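Local coordinates for chromosomal replication initiator protein dnaA (Aquifex aeolicus, PDB 1L8Q), which probably initiates and regulates chromosomal replication, its ATP-bound form binding the replication origin to start assembly of the initiation complex, at residues M95-D100 with F124-L129; D228-I233 with C272-I277; M265-K270 with F314-A319. All coordinates share one frame; numbering follows the deposited sequence.

Interaction 1 (M95-D100 with F124-L129); sequences MYKSVD and FNTLYL
Leu127 puts its two methyls against the backbone of residues 96-99, where the chain passes from helix 89-97 into strand 101-105. CD2 lies 3.5 Å from Lys97 O and also approaches the carbonyl oxygens of Tyr96 and Val99, all plain van der Waals contacts, while CD1 meets Val99 CG2 at 4.0 Å. A branched apolar residue suits this buried place because it can meet Val99 and Leu102 at once. Next to it, the aliphatic part of Lys97 crosses Thr126 at about a right angle: CG rests 3.9 Å from Thr126 CG2, and CE comes within 3.7 Å of Thr126 OG1. That hydroxyl is anti to its own carbonyl carbon (chi1 -69°), beside the backbone N, and bonds to His122 O one turn back in its own helix. Further out, Ser98 N and Ser98 OG both bond to Met95 O, and Asp100, just before strand 101-105, forms a salt bridge with Lys132, just before strand 133-138. Tyr96 and Leu127 both touch Leu102 of the central sheet, so the two helices share that strand as a floor. Such helices, each leading into a neighbouring parallel strand through a beta-alpha-beta crossover, are characteristic of the P-loop core of an AAA+ domain.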
loop_
_atom_site.group_PDB
_atom_site.type_symbol
_atom_site.label_atom_id
_atom_site.label_comp_id
_atom_site.label_asym_id
_atom_site.label_seq_id
_atom_site.Cartn_x
_atom_site.Cartn_y
_atom_site.Cartn_z
HETATM N N MSE A 95 0.938 -12.510 28.462
HETATM C CA MSE A 95 0.449 -13.065 27.216
HETATM C C MSE A 95 1.570 -13.023 26.187
HETATM O O MSE A 95 2.040 -14.056 25.699
HETATM C CB MSE A 95 -0.718 -12.211 26.700
HETATM C CG MSE A 95 -1.773 -12.957 25.853
HETATM SE SE MSE A 95 -3.204 -11.750 25.092
HETATM C CE MSE A 95 -3.481 -10.517 26.622
ATOM N N TYR A 96 2.005 -11.809 25.874
ATOM C CA TYR A 96 2.975 -11.597 24.829
ATOM C C TYR A 96 4.340 -12.196 25.149
ATOM O O TYR A 96 5.050 -12.646 24.245
ATOM C CB TYR A 96 3.079 -10.101 24.502
ATOM C CG TYR A 96 2.002 -9.644 23.568
ATOM C CD1 TYR A 96 2.137 -9.806 22.194
ATOM C CD2 TYR A 96 0.822 -9.096 24.050
ATOM C CE1 TYR A 96 1.141 -9.415 21.326
ATOM C CE2 TYR A 96 -0.191 -8.707 23.184
ATOM C CZ TYR A 96 -0.021 -8.869 21.817
ATOM O OH TYR A 96 -1.024 -8.485 20.935
ATOM N N LYS A 97 4.687 -12.234 26.436
ATOM C CA LYS A 97 6.008 -12.692 26.843
ATOM C C LYS A 97 6.149 -14.200 26.784
ATOM O O LYS A 97 7.253 -14.738 26.899
ATOM C CB LYS A 97 6.346 -12.179 28.246
ATOM C CG LYS A 97 6.850 -10.762 28.254
ATOM C CD LYS A 97 7.057 -10.232 29.642
ATOM C CE LYS A 97 7.377 -8.749 29.588
ATOM N NZ LYS A 97 7.357 -8.127 30.936
ATOM N N SER A 98 5.044 -14.881 26.550
ATOM C CA SER A 98 5.044 -16.328 26.647
ATOM C C SER A 98 4.949 -17.072 25.329
ATOM O O SER A 98 4.764 -18.273 25.324
ATOM C CB SER A 98 3.871 -16.767 27.494
ATOM O OG SER A 98 2.760 -16.974 26.651
ATOM N N VAL A 99 5.051 -16.382 24.211
ATOM C CA VAL A 99 4.878 -17.065 22.939
ATOM C C VAL A 99 6.188 -17.638 22.410
ATOM O O VAL A 99 7.256 -17.310 22.905
ATOM C CB VAL A 99 4.266 -16.125 21.874
ATOM C CG1 VAL A 99 2.889 -15.654 22.308
ATOM C CG2 VAL A 99 5.164 -14.947 21.624
ATOM N N ASP A 100 6.094 -18.517 21.418
ATOM C CA ASP A 100 7.274 -18.997 20.712
ATOM C C ASP A 100 7.511 -18.111 19.484
ATOM O O ASP A 100 8.614 -18.062 18.945
ATOM C CB ASP A 100 7.081 -20.433 20.219
ATOM C CG ASP A 100 6.697 -21.401 21.330
ATOM O OD1 ASP A 100 7.419 -21.477 22.352
ATOM O OD2 ASP A 100 5.700 -22.156 21.251
ATOM N N PHE A 124 9.834 -7.478 23.718
ATOM C CA PHE A 124 10.894 -7.807 22.765
ATOM C C PHE A 124 12.136 -8.429 23.476
ATOM O O PHE A 124 12.580 -9.542 23.126
ATOM C CB PHE A 124 11.298 -6.543 22.001
ATOM C CG PHE A 124 12.285 -6.784 20.900
ATOM C CD1 PHE A 124 11.877 -6.777 19.573
ATOM C CD2 PHE A 124 13.618 -6.995 21.184
ATOM C CE1 PHE A 124 12.773 -6.982 18.560
ATOM C CE2 PHE A 124 14.536 -7.210 20.161
ATOM C CZ PHE A 124 14.118 -7.195 18.854
ATOM N N ASN A 125 12.686 -7.709 24.464
ATOM C CA ASN A 125 13.817 -8.220 25.234
ATOM C C ASN A 125 13.566 -9.625 25.795
ATOM O O ASN A 125 14.412 -10.513 25.679
ATOM C CB ASN A 125 14.144 -7.280 26.390
ATOM C CG ASN A 125 15.361 -6.460 26.136
ATOM O OD1 ASN A 125 16.377 -6.585 26.846
ATOM N ND2 ASN A 125 15.292 -5.600 25.114
ATOM N N THR A 126 12.410 -9.814 26.423
ATOM C CA THR A 126 12.100 -11.090 27.046
ATOM C C THR A 126 12.146 -12.200 26.013
ATOM O O THR A 126 12.881 -13.177 26.165
ATOM C CB THR A 126 10.703 -11.062 27.716
ATOM O OG1 THR A 126 10.729 -10.204 28.857
ATOM C CG2 THR A 126 10.378 -12.413 28.303
ATOM N N LEU A 127 11.351 -12.058 24.963
ATOM C CA LEU A 127 11.337 -13.068 23.933
ATOM C C LEU A 127 12.757 -13.273 23.419
ATOM O O LEU A 127 13.193 -14.405 23.182
ATOM C CB LEU A 127 10.416 -12.664 22.804
ATOM C CG LEU A 127 8.941 -12.594 23.190
ATOM C CD1 LEU A 127 8.097 -12.218 22.003
ATOM C CD2 LEU A 127 8.468 -13.920 23.774
ATOM N N TYR A 128 13.491 -12.175 23.285
ATOM C CA TYR A 128 14.838 -12.233 22.747
ATOM C C TYR A 128 15.799 -13.028 23.660
ATOM O O TYR A 128 16.521 -13.920 23.194
ATOM C CB TYR A 128 15.356 -10.819 22.473
ATOM C CG TYR A 128 16.684 -10.782 21.792
ATOM C CD1 TYR A 128 16.776 -10.839 20.411
ATOM C CD2 TYR A 128 17.851 -10.679 22.522
ATOM C CE1 TYR A 128 17.986 -10.807 19.780
ATOM C CE2 TYR A 128 19.059 -10.652 21.900
ATOM C CZ TYR A 128 19.121 -10.717 20.521
ATOM O OH TYR A 128 20.344 -10.682 19.887
ATOM N N LEU A 129 15.793 -12.719 24.953
ATOM C CA LEU A 129 16.680 -13.396 25.889
ATOM C C LEU A 129 16.347 -14.872 25.952
ATOM O O LEU A 129 17.157 -15.674 26.370
ATOM C CB LEU A 129 16.574 -12.778 27.291
ATOM C CG LEU A 129 17.202 -11.390 27.492
ATOM C CD1 LEU A 129 16.902 -10.849 28.895
ATOM C CD2 LEU A 129 18.690 -11.438 27.235
#

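Interaction 2 (D228-I233 with C272-I277); sequences DKLMQI and CSASLI
Leu230, on helix 216-241, spreads its two methyls over the turn that leads into helix 276-282, within the helix-turn-helix region of the DNA-binding domain IV. The branches have separate partners. CD2 lies 3.8 Å from Cys272 CB and somewhat farther from its SG, while CD1 reaches on to Ala274 CB, also at 3.8 Å, so one leucine spans the turn from Cys272 to Ala274. Cys272 answers from the other side: its SG is anti to its carbonyl carbon (chi1 -68°), beside the backbone N, which sends the sulfur toward the long helix. There it meets two residues of one helical turn, the CD2 methyl of Leu230 and the CD1 methyl of Ile233, with Lys229 CB at the margin and the rest of that lysine leading away. A small, weakly polar sulfur is well suited to fit among such methyls, and the short alanine lets the loop pass near the leucine tip.

Between these two points the chain turns sharply at Ser273, whose phi of 56° is positive just after helix 258-272. Beyond it Ser275 caps the start of helix 276-282, and its own backbone N bonds to Glu278 OE1, a reciprocal pattern of the capping-box kind. Leu230 and Ala274 also touch Ala282 and Ile279 of that helix respectively, so the contact joins the long helix to the turn before helix 276-282 and to that helix itself. At the far edge of the group, Ile233, which also packs on Ile323 of helix 308-323, carries its CD1 to 3.4 Å from Cys272 SG.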
loop_
_atom_site.group_PDB
_atom_site.type_symbol
_atom_site.label_atom_id
_atom_site.label_comp_id
_atom_site.label_asym_id
_atom_site.label_seq_id
_atom_site.Cartn_x
_atom_site.Cartn_y
_atom_site.Cartn_z
ATOM N N ASP A 228 -11.949 10.025 -22.816
ATOM C CA ASP A 228 -12.484 11.061 -23.689
ATOM C C ASP A 228 -12.868 12.258 -22.856
ATOM O O ASP A 228 -12.599 13.402 -23.225
ATOM C CB ASP A 228 -13.727 10.574 -24.447
ATOM C CG ASP A 228 -13.405 9.551 -25.543
ATOM O OD1 ASP A 228 -12.223 9.426 -25.968
ATOM O OD2 ASP A 228 -14.292 8.823 -26.047
ATOM N N LYS A 229 -13.522 12.005 -21.730
ATOM C CA LYS A 229 -13.975 13.103 -20.902
ATOM C C LYS A 229 -12.796 13.920 -20.381
ATOM O O LYS A 229 -12.843 15.141 -20.377
ATOM C CB LYS A 229 -14.856 12.604 -19.767
ATOM C CG LYS A 229 -16.254 12.234 -20.204
ATOM C CD LYS A 229 -17.126 11.941 -18.985
ATOM C CE LYS A 229 -18.529 11.540 -19.384
ATOM N NZ LYS A 229 -18.691 10.106 -19.234
ATOM N N LEU A 230 -11.735 13.235 -19.964
ATOM C CA LEU A 230 -10.541 13.906 -19.484
ATOM C C LEU A 230 -9.966 14.807 -20.571
ATOM O O LEU A 230 -9.364 15.836 -20.288
ATOM C CB LEU A 230 -9.493 12.894 -19.046
ATOM C CG LEU A 230 -9.772 12.223 -17.719
ATOM C CD1 LEU A 230 -8.454 11.788 -17.089
ATOM C CD2 LEU A 230 -10.539 13.168 -16.802
HETATM N N MSE A 231 -10.147 14.412 -21.817
HETATM C CA MSE A 231 -9.658 15.216 -22.914
HETATM C C MSE A 231 -10.589 16.407 -23.088
HETATM O O MSE A 231 -10.146 17.520 -23.403
HETATM C CB MSE A 231 -9.575 14.381 -24.195
HETATM C CG MSE A 231 -8.977 15.098 -25.401
HETATM SE SE MSE A 231 -7.062 15.514 -25.234
HETATM C CE MSE A 231 -6.563 14.157 -23.842
ATOM N N GLN A 232 -11.879 16.177 -22.860
ATOM C CA GLN A 232 -12.862 17.244 -22.943
ATOM C C GLN A 232 -12.525 18.316 -21.923
ATOM O O GLN A 232 -12.689 19.502 -22.187
ATOM C CB GLN A 232 -14.269 16.709 -22.692
ATOM C CG GLN A 232 -14.996 16.211 -23.926
ATOM C CD GLN A 232 -16.432 15.810 -23.619
ATOM O OE1 GLN A 232 -16.707 14.654 -23.287
ATOM N NE2 GLN A 232 -17.348 16.767 -23.710
ATOM N N ILE A 233 -12.038 17.899 -20.758
ATOM C CA ILE A 233 -11.655 18.856 -19.730
ATOM C C ILE A 233 -10.444 19.674 -20.176
ATOM O O ILE A 233 -10.357 20.870 -19.906
ATOM C CB ILE A 233 -11.412 18.159 -18.388
ATOM C CG1 ILE A 233 -12.753 17.909 -17.691
ATOM C CG2 ILE A 233 -10.526 19.005 -17.508
ATOM C CD1 ILE A 233 -12.642 17.168 -16.403
ATOM N N CYS A 272 -13.846 14.758 -12.542
ATOM C CA CYS A 272 -14.114 13.436 -13.096
ATOM C C CYS A 272 -13.654 12.279 -12.222
ATOM O O CYS A 272 -13.807 11.123 -12.611
ATOM C CB CYS A 272 -13.512 13.294 -14.487
ATOM S SG CYS A 272 -14.303 14.323 -15.733
ATOM N N SER A 273 -13.099 12.581 -11.050
ATOM C CA SER A 273 -12.660 11.523 -10.131
ATOM C C SER A 273 -11.672 10.572 -10.778
ATOM O O SER A 273 -11.773 9.368 -10.607
ATOM C CB SER A 273 -13.858 10.723 -9.627
ATOM O OG SER A 273 -14.591 11.474 -8.674
ATOM N N ALA A 274 -10.735 11.114 -11.543
ATOM C CA ALA A 274 -9.723 10.298 -12.184
ATOM C C ALA A 274 -8.555 10.076 -11.247
ATOM O O ALA A 274 -8.133 10.979 -10.533
ATOM C CB ALA A 274 -9.257 10.945 -13.458
ATOM N N SER A 275 -8.030 8.869 -11.241
ATOM C CA SER A 275 -6.902 8.570 -10.385
ATOM C C SER A 275 -5.672 9.303 -10.878
ATOM O O SER A 275 -5.635 9.750 -12.026
ATOM C CB SER A 275 -6.646 7.063 -10.346
ATOM O OG SER A 275 -6.674 6.524 -11.649
ATOM N N LEU A 276 -4.676 9.431 -9.994
ATOM C CA LEU A 276 -3.404 10.059 -10.322
ATOM C C LEU A 276 -2.854 9.425 -11.581
ATOM O O LEU A 276 -2.621 10.100 -12.582
ATOM C CB LEU A 276 -2.409 9.870 -9.178
ATOM C CG LEU A 276 -2.816 10.388 -7.799
ATOM C CD1 LEU A 276 -1.846 9.888 -6.737
ATOM C CD2 LEU A 276 -2.898 11.916 -7.795
ATOM N N ILE A 277 -2.666 8.111 -11.532
ATOM C CA ILE A 277 -2.167 7.382 -12.680
ATOM C C ILE A 277 -2.936 7.797 -13.921
ATOM O O ILE A 277 -2.337 8.181 -14.921
ATOM C CB ILE A 277 -2.283 5.869 -12.457
ATOM C CG1 ILE A 277 -1.509 5.454 -11.203
ATOM C CG2 ILE A 277 -1.751 5.113 -13.672
ATOM C CD1 ILE A 277 -0.149 4.839 -11.493
#

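Interaction 3 (M265-K270 with F314-A319); sequences MYLCRK and FLEKQA
Glu316 approaches Tyr266 across the gap between helices 258-272 and 308-323 of the helical domain IV, the part assigned to dsDNA binding; the short segments have axes 10.4 Å apart and a signed crossing angle of -58°. The contact is structural packing away from the annotated sites. From CB the glutamate sets CG anti to the carbonyl carbon (chi1 -71°), and CG packs 3.8 Å from Leu267 CD2. The chain then runs extended, bringing CD near the ring edge at Tyr266 CE2. At the tip, OE2 lies in the ring plane at that edge and receives a weak hydrogen bond from Tyr266 OH, 3.3 Å away; carboxylate and ring are nearly coplanar, their planes 4° apart. Glutamate suits the place because its CG can pack on Leu267 while its carboxylate reaches the tyrosine. Deeper down, Leu267 CD1 meets Leu315 CB at 4.0 Å, with Ala319 CB a little farther off. Lys270 CG lies over one face of the ring, and Ile295 and Val298 of helix 290-300 also touch the tyrosine. An alanine in place of Tyr266 would probably leave OE2 without its hydroxyl partner and open a gap beneath Lys270 CG. The interface is thus mixed, and the weak hydroxyl-carboxylate bond between coplanar groups would probably add a modest polar element to the apolar packing.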
loop_
_atom_site.group_PDB
_atom_site.type_symbol
_atom_site.label_atom_id
_atom_site.label_comp_id
_atom_site.label_asym_id
_atom_site.label_seq_id
_atom_site.Cartn_x
_atom_site.Cartn_y
_atom_site.Cartn_z
HETATM N N MSE A 265 -5.309 19.259 -14.487
HETATM C CA MSE A 265 -5.101 18.089 -13.653
HETATM C C MSE A 265 -6.067 18.141 -12.471
HETATM O O MSE A 265 -6.705 17.141 -12.132
HETATM C CB MSE A 265 -3.654 18.022 -13.161
HETATM C CG MSE A 265 -2.653 17.702 -14.247
HETATM SE SE MSE A 265 -0.810 17.884 -13.660
HETATM C CE MSE A 265 0.068 17.354 -15.294
ATOM N N TYR A 266 -6.187 19.321 -11.864
ATOM C CA TYR A 266 -7.095 19.513 -10.738
ATOM C C TYR A 266 -8.526 19.189 -11.136
ATOM O O TYR A 266 -9.247 18.504 -10.408
ATOM C CB TYR A 266 -7.005 20.948 -10.204
ATOM C CG TYR A 266 -7.880 21.195 -9.001
ATOM C CD1 TYR A 266 -7.417 20.931 -7.714
ATOM C CD2 TYR A 266 -9.171 21.688 -9.148
ATOM C CE1 TYR A 266 -8.217 21.157 -6.607
ATOM C CE2 TYR A 266 -9.977 21.910 -8.055
ATOM C CZ TYR A 266 -9.499 21.649 -6.785
ATOM O OH TYR A 266 -10.305 21.870 -5.694
ATOM N N LEU A 267 -8.935 19.674 -12.297
ATOM C CA LEU A 267 -10.285 19.428 -12.770
ATOM C C LEU A 267 -10.513 17.945 -13.092
ATOM O O LEU A 267 -11.596 17.402 -12.837
ATOM C CB LEU A 267 -10.602 20.309 -13.975
ATOM C CG LEU A 267 -10.635 21.811 -13.684
ATOM C CD1 LEU A 267 -11.469 22.538 -14.716
ATOM C CD2 LEU A 267 -11.187 22.060 -12.303
ATOM N N CYS A 268 -9.494 17.297 -13.651
ATOM C CA CYS A 268 -9.579 15.876 -13.957
ATOM C C CYS A 268 -9.707 15.129 -12.660
ATOM O O CYS A 268 -10.504 14.197 -12.543
ATOM C CB CYS A 268 -8.332 15.401 -14.698
ATOM S SG CYS A 268 -8.362 15.662 -16.487
ATOM N N ARG A 269 -8.929 15.546 -11.673
ATOM C CA ARG A 269 -8.969 14.905 -10.373
ATOM C C ARG A 269 -10.283 15.184 -9.664
ATOM O O ARG A 269 -10.968 14.270 -9.244
ATOM C CB ARG A 269 -7.787 15.359 -9.498
ATOM C CG ARG A 269 -7.715 14.684 -8.134
ATOM C CD ARG A 269 -7.648 13.162 -8.176
ATOM N NE ARG A 269 -6.982 12.632 -6.993
ATOM C CZ ARG A 269 -7.018 11.364 -6.610
ATOM N NH1 ARG A 269 -7.700 10.468 -7.317
ATOM N NH2 ARG A 269 -6.371 10.989 -5.513
ATOM N N LYS A 270 -10.654 16.452 -9.572
ATOM C CA LYS A 270 -11.806 16.816 -8.757
ATOM C C LYS A 270 -13.166 16.672 -9.446
ATOM O O LYS A 270 -14.165 16.335 -8.798
ATOM C CB LYS A 270 -11.625 18.220 -8.174
ATOM C CG LYS A 270 -10.420 18.340 -7.234
ATOM C CD LYS A 270 -10.558 17.406 -6.026
ATOM C CE LYS A 270 -9.652 17.841 -4.879
ATOM N NZ LYS A 270 -10.119 17.290 -3.574
ATOM N N PHE A 314 -15.818 27.984 -10.243
ATOM C CA PHE A 314 -16.614 28.245 -11.424
ATOM C C PHE A 314 -16.231 27.297 -12.570
ATOM O O PHE A 314 -17.091 26.818 -13.314
ATOM C CB PHE A 314 -16.431 29.694 -11.850
ATOM C CG PHE A 314 -17.167 30.050 -13.091
ATOM C CD1 PHE A 314 -18.524 30.304 -13.053
ATOM C CD2 PHE A 314 -16.508 30.132 -14.302
ATOM C CE1 PHE A 314 -19.211 30.641 -14.204
ATOM C CE2 PHE A 314 -17.188 30.458 -15.453
ATOM C CZ PHE A 314 -18.543 30.718 -15.404
ATOM N N LEU A 315 -14.938 27.032 -12.705
ATOM C CA LEU A 315 -14.449 26.137 -13.739
ATOM C C LEU A 315 -14.967 24.716 -13.502
ATOM O O LEU A 315 -15.342 24.008 -14.445
ATOM C CB LEU A 315 -12.917 26.150 -13.772
ATOM C CG LEU A 315 -12.255 27.477 -14.145
ATOM C CD1 LEU A 315 -10.742 27.341 -14.132
ATOM C CD2 LEU A 315 -12.740 27.935 -15.502
ATOM N N GLU A 316 -14.989 24.314 -12.233
ATOM C CA GLU A 316 -15.471 23.001 -11.839
ATOM C C GLU A 316 -16.909 22.815 -12.273
ATOM O O GLU A 316 -17.263 21.796 -12.857
ATOM C CB GLU A 316 -15.369 22.830 -10.323
ATOM C CG GLU A 316 -13.952 22.698 -9.799
ATOM C CD GLU A 316 -13.902 22.680 -8.287
ATOM O OE1 GLU A 316 -14.920 23.029 -7.657
ATOM O OE2 GLU A 316 -12.849 22.311 -7.728
ATOM N N LYS A 317 -17.736 23.814 -11.997
ATOM C CA LYS A 317 -19.157 23.738 -12.310
ATOM C C LYS A 317 -19.415 23.703 -13.815
ATOM O O LYS A 317 -20.223 22.918 -14.304
ATOM C CB LYS A 317 -19.914 24.889 -11.639
ATOM C CG LYS A 317 -19.930 24.793 -10.105
ATOM C CD LYS A 317 -20.261 26.129 -9.444
ATOM C CE LYS A 317 -20.272 26.007 -7.914
ATOM N NZ LYS A 317 -19.081 25.249 -7.398
ATOM N N GLN A 318 -18.715 24.547 -14.553
ATOM C CA GLN A 318 -18.864 24.549 -15.995
ATOM C C GLN A 318 -18.432 23.201 -16.582
ATOM O O GLN A 318 -19.191 22.564 -17.316
ATOM C CB GLN A 318 -18.081 25.702 -16.613
ATOM C CG GLN A 318 -18.635 27.069 -16.247
ATOM C CD GLN A 318 -20.098 27.252 -16.661
ATOM O OE1 GLN A 318 -20.445 27.092 -17.834
ATOM N NE2 GLN A 318 -20.946 27.609 -15.701
ATOM N N ALA A 319 -17.221 22.766 -16.240
ATOM C CA ALA A 319 -16.734 21.460 -16.667
ATOM C C ALA A 319 -17.783 20.372 -16.419
ATOM O O ALA A 319 -18.041 19.546 -17.290
ATOM C CB ALA A 319 -15.445 21.114 -15.955
#

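From the N terminus, interaction 1 comes first: 124-129 returns to 95-100 after strand 101-105, closing a short loop inside the AAA+ region. The chain then runs on through that region into domain IV, where the other two contacts cross. Segment 228-233 opens interaction 2, 265-270 opens interaction 3, 272-277 closes the former and 314-319 the latter. Interaction 2 ties helix 216-241 to the end of helix 258-272 and the turn after it, and interaction 3 ties helix 258-272 to helix 308-323. They also touch, with Ala274 N near Cys268 O and Ala274 O near Arg269 NH1, both probable hydrogen bonds. Interaction 1 stays apart, its nearest atoms about 33 Å from either.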